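Local coordinates for protein fibroblast growth factor 18 (Homo sapiens, PDB 4CJM) that acts as a secreted growth factor that signals through fibroblast growth factor receptors to regulate cell proliferation, differentiation and migration, and is required for normal bone development, at residues T55-L59 and G69-G73; Y58-R63 and E77-I81. One frame throughout, in Å; residues are numbered along the deposited sequence.

In the fold
This chain is the beta-trefoil FGF domain of a longer protein. Both contacts start from the same part of it, with Tyr58 and Leu59 common to the two. Running from the N terminus, strand 47-52 leads through a loop into 55-59; the chain then passes along strand 58-61, turns, and comes back along strand 67-70, so that contact 1 closes the open end of this beta hairpin. The next turn carries it through 71-76 to 77-81, where contact 2 closes its loop by a disulfide and one backbone hydrogen bond. The two loops overlap and cross, neither enclosing the other. Lys70 CD lies 3.9 Å from Cys60 SG, where the contacts meet. Contact 1 pairs the hairpin's two strands; contact 2 fastens strand 58-61 to segment 77-81.

Contact 1 of 2, residues T55-L59 and G69-G73; sequences TEFYL and GKPDG
The open end of the hairpin made by strands 58-61 and 67-70 is built here. Thr55 (chi1 p) opens with an ST turn, its OG1 accepting from Phe57 N at 3.3 Å. Glu56 takes a left-handed backbone conformation (phi 69°, psi 19°) and sends its carboxylate to Lys51 in a salt bridge. From Phe57 the chain is extended. The Phe57 ring (chi1 -84°) carries Pro71 CD over its face, 4.2 Å from the ring centroid, a CH-pi contact. Tyr58 and Lys70, side chains on one face of the sheet, form an antiparallel hydrogen-bonded pair, CA to CA 5.2 Å: Tyr58 N to Lys70 O is 2.7 Å and Lys70 N to Tyr58 O 2.9 Å. With chi1 m, the Tyr58 ring receives Gly73 CA over its face, 3.9 Å from the centroid, where the chain turns after Pro71. Leu59, pointing to the other face, pairs with Gly69 without hydrogen bonds, CA to CA 4.8 Å. Two backbone hydrogen bonds thus fix the register, while the aromatic rings hold the departing chain by CH-pi and apolar contact.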
ATOM      1  N   THR A  55       3.643  -4.084 -13.523  1.00 23.43           N
ATOM      2  CA  THR A  55       3.843  -2.763 -14.127  1.00 24.33           C
ATOM      3  C   THR A  55       5.223  -2.154 -13.833  1.00 25.31           C
ATOM      4  O   THR A  55       5.703  -1.323 -14.597  1.00 26.51           O
ATOM      5  CB  THR A  55       2.769  -1.762 -13.670  1.00 22.45           C
ATOM      6  OG1 THR A  55       2.848  -1.597 -12.259  1.00 20.42           O
ATOM      7  CG2 THR A  55       1.399  -2.244 -14.048  1.00 22.61           C
ATOM      8  N   GLU A  56       5.832  -2.579 -12.728  1.00 25.47           N
ATOM      9  CA  GLU A  56       7.100  -2.024 -12.213  1.00 26.64           C
ATOM     10  C   GLU A  56       6.938  -0.619 -11.686  1.00 25.20           C
ATOM     11  O   GLU A  56       7.916   0.094 -11.527  1.00 26.12           O
ATOM     12  CB  GLU A  56       8.234  -2.112 -13.242  1.00 30.22           C
ATOM     13  CG  GLU A  56       8.542  -3.543 -13.632  1.00 33.34           C
ATOM     14  CD  GLU A  56       9.552  -4.276 -12.749  1.00 35.37           C
ATOM     15  OE1 GLU A  56      10.313  -3.656 -11.949  1.00 36.42           O
ATOM     16  OE2 GLU A  56       9.576  -5.527 -12.892  1.00 37.69           O
ATOM     17  N   PHE A  57       5.699  -0.234 -11.388  1.00 23.68           N
ATOM     18  CA  PHE A  57       5.404   1.081 -10.824  1.00 22.84           C
ATOM     19  C   PHE A  57       5.387   0.984  -9.310  1.00 21.61           C
ATOM     20  O   PHE A  57       4.902  -0.002  -8.758  1.00 20.50           O
ATOM     21  CB  PHE A  57       4.043   1.591 -11.297  1.00 22.25           C
ATOM     22  CG  PHE A  57       4.075   2.272 -12.644  1.00 23.96           C
ATOM     23  CD1 PHE A  57       4.869   1.790 -13.672  1.00 25.48           C
ATOM     24  CD2 PHE A  57       3.270   3.387 -12.887  1.00 23.84           C
ATOM     25  CE1 PHE A  57       4.875   2.423 -14.901  1.00 27.57           C
ATOM     26  CE2 PHE A  57       3.271   4.008 -14.109  1.00 25.56           C
ATOM     27  CZ  PHE A  57       4.076   3.529 -15.119  1.00 27.52           C
ATOM     28  N   TYR A  58       5.935   2.004  -8.649  1.00 21.56           N
ATOM     29  CA  TYR A  58       5.938   2.062  -7.207  1.00 19.98           C
ATOM     30  C   TYR A  58       4.655   2.689  -6.757  1.00 19.97           C
ATOM     31  O   TYR A  58       4.164   3.645  -7.363  1.00 20.44           O
ATOM     32  CB  TYR A  58       7.111   2.883  -6.689  1.00 20.80           C
ATOM     33  CG  TYR A  58       8.452   2.211  -6.885  1.00 22.51           C
ATOM     34  CD1 TYR A  58       9.124   2.309  -8.091  1.00 24.46           C
ATOM     35  CD2 TYR A  58       9.048   1.486  -5.858  1.00 22.48           C
ATOM     36  CE1 TYR A  58      10.345   1.688  -8.269  1.00 26.92           C
ATOM     37  CE2 TYR A  58      10.274   0.866  -6.023  1.00 24.14           C
ATOM     38  CZ  TYR A  58      10.913   0.958  -7.222  1.00 26.60           C
ATOM     39  OH  TYR A  58      12.135   0.336  -7.387  1.00 29.58           O
ATOM     40  N   LEU A  59       4.127   2.167  -5.650  1.00 20.34           N
ATOM     41  CA  LEU A  59       3.020   2.789  -4.945  1.00 20.10           C
ATOM     42  C   LEU A  59       3.535   3.996  -4.177  1.00 19.53           C
ATOM     43  O   LEU A  59       4.472   3.870  -3.372  1.00 19.70           O
ATOM     44  CB  LEU A  59       2.406   1.790  -3.969  1.00 21.70           C
ATOM     45  CG  LEU A  59       1.350   2.354  -3.019  1.00 23.74           C
ATOM     46  CD1 LEU A  59       0.116   2.764  -3.806  1.00 26.81           C
ATOM     47  CD2 LEU A  59       0.978   1.321  -1.981  1.00 24.90           C
ATOM     48  N   GLY A  69       0.554   5.377  -8.781  1.00 19.32           N
ATOM     49  CA  GLY A  69       1.688   4.552  -9.191  1.00 19.31           C
ATOM     50  C   GLY A  69       2.652   5.406  -9.984  1.00 20.61           C
ATOM     51  O   GLY A  69       2.228   6.233 -10.793  1.00 21.13           O
ATOM     52  N   LYS A  70       3.951   5.207  -9.754  1.00 21.17           N
ATOM     53  CA  LYS A  70       4.988   5.958 -10.476  1.00 23.51           C
ATOM     54  C   LYS A  70       6.144   5.066 -10.885  1.00 24.40           C
ATOM     55  O   LYS A  70       6.574   4.207 -10.111  1.00 24.05           O
ATOM     56  CB  LYS A  70       5.543   7.077  -9.600  1.00 24.36           C
ATOM     57  CG  LYS A  70       4.484   8.035  -9.092  1.00 24.52           C
ATOM     58  CD  LYS A  70       5.069   9.066  -8.163  1.00 25.85           C
ATOM     59  CE  LYS A  70       5.924  10.064  -8.900  1.00 28.97           C
ATOM     60  NZ  LYS A  70       6.097  11.258  -8.037  1.00 31.04           N
ATOM     61  N   PRO A  71       6.688   5.286 -12.084  1.00 26.29           N
ATOM     62  CA  PRO A  71       7.838   4.486 -12.482  1.00 27.68           C
ATOM     63  C   PRO A  71       9.077   4.780 -11.642  1.00 28.70           C
ATOM     64  O   PRO A  71       9.879   3.887 -11.384  1.00 29.39           O
ATOM     65  CB  PRO A  71       8.045   4.864 -13.947  1.00 29.85           C
ATOM     66  CG  PRO A  71       7.408   6.199 -14.106  1.00 30.19           C
ATOM     67  CD  PRO A  71       6.345   6.323 -13.067  1.00 27.83           C
ATOM     68  N   ASP A  72       9.239   6.022 -11.218  1.00 30.37           N
ATOM     69  CA  ASP A  72      10.397   6.410 -10.430  1.00 32.08           C
ATOM     70  C   ASP A  72      10.032   6.352  -8.956  1.00 30.46           C
ATOM     71  O   ASP A  72       9.158   7.070  -8.517  1.00 30.54           O
ATOM     72  CB  ASP A  72      10.843   7.808 -10.867  1.00 34.35           C
ATOM     73  CG  ASP A  72      11.891   8.398 -10.000  1.00 36.16           C
ATOM     74  OD1 ASP A  72      12.171   7.877  -8.899  1.00 34.87           O
ATOM     75  OD2 ASP A  72      12.423   9.427 -10.466  1.00 38.63           O
ATOM     76  N   GLY A  73      10.733   5.512  -8.197  1.00 30.44           N
ATOM     77  CA  GLY A  73      10.494   5.372  -6.768  1.00 29.15           C
ATOM     78  C   GLY A  73      11.557   5.995  -5.865  1.00 31.19           C
ATOM     79  O   GLY A  73      11.654   5.619  -4.708  1.00 31.09           O
TER

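Contact 2 of 2, residues Y58-R63 and E77-I81; sequences YLCMNR and ECVFI. With SO4 (sulfate ion), chain E.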
ATOM      1  N   TYR A  58       5.935   2.004  -8.649  1.00 21.56           N
ATOM      2  CA  TYR A  58       5.938   2.062  -7.207  1.00 19.98           C
ATOM      3  C   TYR A  58       4.655   2.689  -6.757  1.00 19.97           C
ATOM      4  O   TYR A  58       4.164   3.645  -7.363  1.00 20.44           O
ATOM      5  CB  TYR A  58       7.111   2.883  -6.689  1.00 20.80           C
ATOM      6  CG  TYR A  58       8.452   2.211  -6.885  1.00 22.51           C
ATOM      7  CD1 TYR A  58       9.124   2.309  -8.091  1.00 24.46           C
ATOM      8  CD2 TYR A  58       9.048   1.486  -5.858  1.00 22.48           C
ATOM      9  CE1 TYR A  58      10.345   1.688  -8.269  1.00 26.92           C
ATOM     10  CE2 TYR A  58      10.274   0.866  -6.023  1.00 24.14           C
ATOM     11  CZ  TYR A  58      10.913   0.958  -7.222  1.00 26.60           C
ATOM     12  OH  TYR A  58      12.135   0.336  -7.387  1.00 29.58           O
ATOM     13  N   LEU A  59       4.127   2.167  -5.650  1.00 20.34           N
ATOM     14  CA  LEU A  59       3.020   2.789  -4.945  1.00 20.10           C
ATOM     15  C   LEU A  59       3.535   3.996  -4.177  1.00 19.53           C
ATOM     16  O   LEU A  59       4.472   3.870  -3.372  1.00 19.70           O
ATOM     17  CB  LEU A  59       2.406   1.790  -3.969  1.00 21.70           C
ATOM     18  CG  LEU A  59       1.350   2.354  -3.019  1.00 23.74           C
ATOM     19  CD1 LEU A  59       0.116   2.764  -3.806  1.00 26.81           C
ATOM     20  CD2 LEU A  59       0.978   1.321  -1.981  1.00 24.90           C
ATOM     21  N   CYS A  60       2.929   5.153  -4.429  1.00 19.06           N
ATOM     22  CA  CYS A  60       3.336   6.407  -3.805  1.00 20.19           C
ATOM     23  C   CYS A  60       2.131   7.236  -3.400  1.00 19.40           C
ATOM     24  O   CYS A  60       1.032   7.049  -3.928  1.00 19.17           O
ATOM     25  CB  CYS A  60       4.213   7.218  -4.771  1.00 22.56           C
ATOM     26  SG  CYS A  60       5.504   6.221  -5.570  1.00 26.06           S
ATOM     27  N   MET A  61       2.341   8.142  -2.448  1.00 19.47           N
ATOM     28  CA  MET A  61       1.316   9.093  -2.022  1.00 19.58           C
ATOM     29  C   MET A  61       1.789  10.512  -2.266  1.00 21.52           C
ATOM     30  O   MET A  61       2.790  10.957  -1.681  1.00 22.80           O
ATOM     31  CB  MET A  61       1.015   8.924  -0.545  1.00 18.99           C
ATOM     32  CG  MET A  61      -0.121   9.806  -0.057  1.00 20.06           C
ATOM     33  SD  MET A  61      -0.501   9.559   1.686  1.00 20.41           S
ATOM     34  CE  MET A  61      -1.595   8.152   1.620  1.00 18.90           C
ATOM     35  N   ASN A  62       1.067  11.240  -3.110  1.00 22.58           N
ATOM     36  CA  ASN A  62       1.467  12.603  -3.466  1.00 24.80           C
ATOM     37  C   ASN A  62       1.022  13.626  -2.393  1.00 26.94           C
ATOM     38  O   ASN A  62       0.414  13.255  -1.383  1.00 25.26           O
ATOM     39  CB  ASN A  62       0.945  12.947  -4.857  1.00 25.20           C
ATOM     40  CG  ASN A  62      -0.560  13.120  -4.900  1.00 25.58           C
ATOM     41  OD1 ASN A  62      -1.211  13.309  -3.868  1.00 25.00           O
ATOM     42  ND2 ASN A  62      -1.125  13.085  -6.109  1.00 26.47           N
ATOM     43  N   ARG A  63       1.338  14.901  -2.618  1.00 30.68           N
ATOM     44  CA  ARG A  63       1.055  15.992  -1.673  1.00 33.12           C
ATOM     45  C   ARG A  63      -0.438  16.193  -1.389  1.00 32.92           C
ATOM     46  O   ARG A  63      -0.806  16.677  -0.314  1.00 33.39           O
ATOM     47  CB  ARG A  63       1.660  17.300  -2.196  1.00 37.47           C
ATOM     48  CG  ARG A  63       1.438  18.521  -1.295  1.00 43.87           C
ATOM     49  CD  ARG A  63       2.446  19.661  -1.603  1.00 49.11           C
ATOM     50  NE  ARG A  63       3.240  20.103  -0.450  1.00 51.95           N
ATOM     51  CZ  ARG A  63       3.492  21.385  -0.136  1.00 57.57           C
ATOM     52  NH1 ARG A  63       2.988  22.403  -0.842  1.00 59.06           N
ATOM     53  NH2 ARG A  63       4.251  21.662   0.925  1.00 58.24           N
ATOM     54  N   GLU A  77       7.952  10.209  -1.085  1.00 27.12           N
ATOM     55  CA  GLU A  77       6.536   9.941  -1.237  1.00 24.91           C
ATOM     56  C   GLU A  77       6.254   8.472  -1.569  1.00 23.08           C
ATOM     57  O   GLU A  77       5.114   8.026  -1.475  1.00 22.54           O
ATOM     58  CB  GLU A  77       5.958  10.811  -2.352  1.00 26.07           C
ATOM     59  CG  GLU A  77       5.963  12.305  -2.069  1.00 28.32           C
ATOM     60  CD  GLU A  77       5.258  13.105  -3.148  1.00 30.62           C
ATOM     61  OE1 GLU A  77       5.213  12.639  -4.311  1.00 32.41           O
ATOM     62  OE2 GLU A  77       4.739  14.202  -2.841  1.00 32.80           O
ATOM     63  N   CYS A  78       7.278   7.723  -1.969  1.00 22.95           N
ATOM     64  CA  CYS A  78       7.111   6.318  -2.309  1.00 21.69           C
ATOM     65  C   CYS A  78       7.600   5.379  -1.205  1.00 21.13           C
ATOM     66  O   CYS A  78       7.760   4.188  -1.435  1.00 21.54           O
ATOM     67  CB  CYS A  78       7.833   6.018  -3.611  1.00 23.23           C
ATOM     68  SG  CYS A  78       7.278   7.061  -4.986  1.00 24.99           S
ATOM     69  N   VAL A  79       7.774   5.909   0.004  1.00 20.98           N
ATOM     70  CA  VAL A  79       8.187   5.133   1.162  1.00 20.70           C
ATOM     71  C   VAL A  79       7.103   5.178   2.241  1.00 20.00           C
ATOM     72  O   VAL A  79       6.441   6.199   2.448  1.00 20.73           O
ATOM     73  CB  VAL A  79       9.476   5.694   1.777  1.00 22.16           C
ATOM     74  CG1 VAL A  79       9.937   4.841   2.950  1.00 22.92           C
ATOM     75  CG2 VAL A  79      10.561   5.775   0.726  1.00 23.35           C
ATOM     76  N   PHE A  80       6.915   4.046   2.906  1.00 19.14           N
ATOM     77  CA  PHE A  80       5.915   3.916   3.923  1.00 18.01           C
ATOM     78  C   PHE A  80       6.533   3.302   5.136  1.00 19.33           C
ATOM     79  O   PHE A  80       7.516   2.583   5.045  1.00 19.72           O
ATOM     80  CB  PHE A  80       4.739   3.085   3.410  1.00 16.47           C
ATOM     81  CG  PHE A  80       4.040   3.729   2.251  1.00 15.75           C
ATOM     82  CD1 PHE A  80       4.449   3.497   0.947  1.00 16.12           C
ATOM     83  CD2 PHE A  80       3.003   4.610   2.480  1.00 15.02           C
ATOM     84  CE1 PHE A  80       3.808   4.132  -0.104  1.00 16.54           C
ATOM     85  CE2 PHE A  80       2.369   5.252   1.449  1.00 14.86           C
ATOM     86  CZ  PHE A  80       2.761   5.023   0.156  1.00 15.78           C
ATOM     87  N   ILE A  81       5.933   3.609   6.276  1.00 20.57           N
ATOM     88  CA  ILE A  81       6.319   3.054   7.544  1.00 22.70           C
ATOM     89  C   ILE A  81       5.332   1.923   7.788  1.00 22.17           C
ATOM     90  O   ILE A  81       4.123   2.117   7.717  1.00 20.29           O
ATOM     91  CB  ILE A  81       6.212   4.096   8.678  1.00 23.91           C
ATOM     92  CG1 ILE A  81       6.967   5.406   8.319  1.00 26.77           C
ATOM     93  CG2 ILE A  81       6.574   3.437  10.001  1.00 25.25           C
ATOM     94  CD1 ILE A  81       8.462   5.302   8.084  1.00 29.19           C
TER
HETATM   95  S   SO4 E1180       6.176  19.414   3.145  1.00 39.15           S
HETATM   96  O1  SO4 E1180       6.944  18.219   3.620  1.00 29.57           O
HETATM   97  O2  SO4 E1180       5.901  20.248   4.333  1.00 36.95           O
HETATM   98  O3  SO4 E1180       4.884  19.138   2.475  1.00 30.66           O
HETATM   99  O4  SO4 E1180       7.023  20.137   2.159  1.00 37.04           O
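A disulfide is the covalent heart of this contact: Cys60 SG and Cys78 SG are 2.0 Å apart, both cysteines have chi1 near m (-46° and -57°), and chi3 is 98°, close to the unstrained right angle. Their CA atoms are 4.1 Å apart. Next to the bridge, Met61 N donates to Glu77 O at 2.9 Å, nearly straight at 168°, so a strand residue is bonded to the 3-10 turn at Glu77. The CA-CB bond of Phe80 (chi1 m, chi2 89°) points toward 58-63, and the ring turns its edge to the backbone, with CE1 3.3 Å from Leu59 O. The same ring touches two side chains, Leu59 CG at 4.2 Å from CE1 and Met61 CB at 4.3 Å from CZ; Met61, t at chi1 and chi2, extends to pack also on Trp100. Glu77 (m, t) reaches past Asn62 to Tyr97, whose hydroxyl hydrogen-bonds OE2. Arg63 runs outward, where NH2 donates to sulfate O3 at 3.0 Å and NE more weakly at 3.5 Å; the ion probably comes from the crystallisation liquor. In this beta-trefoil a covalent bond and one backbone bond fasten strand 58-61 to the 77-78 backbone, and the buried Phe80 ring of strand 80-84 adds apolar contact with Leu59 and Met61.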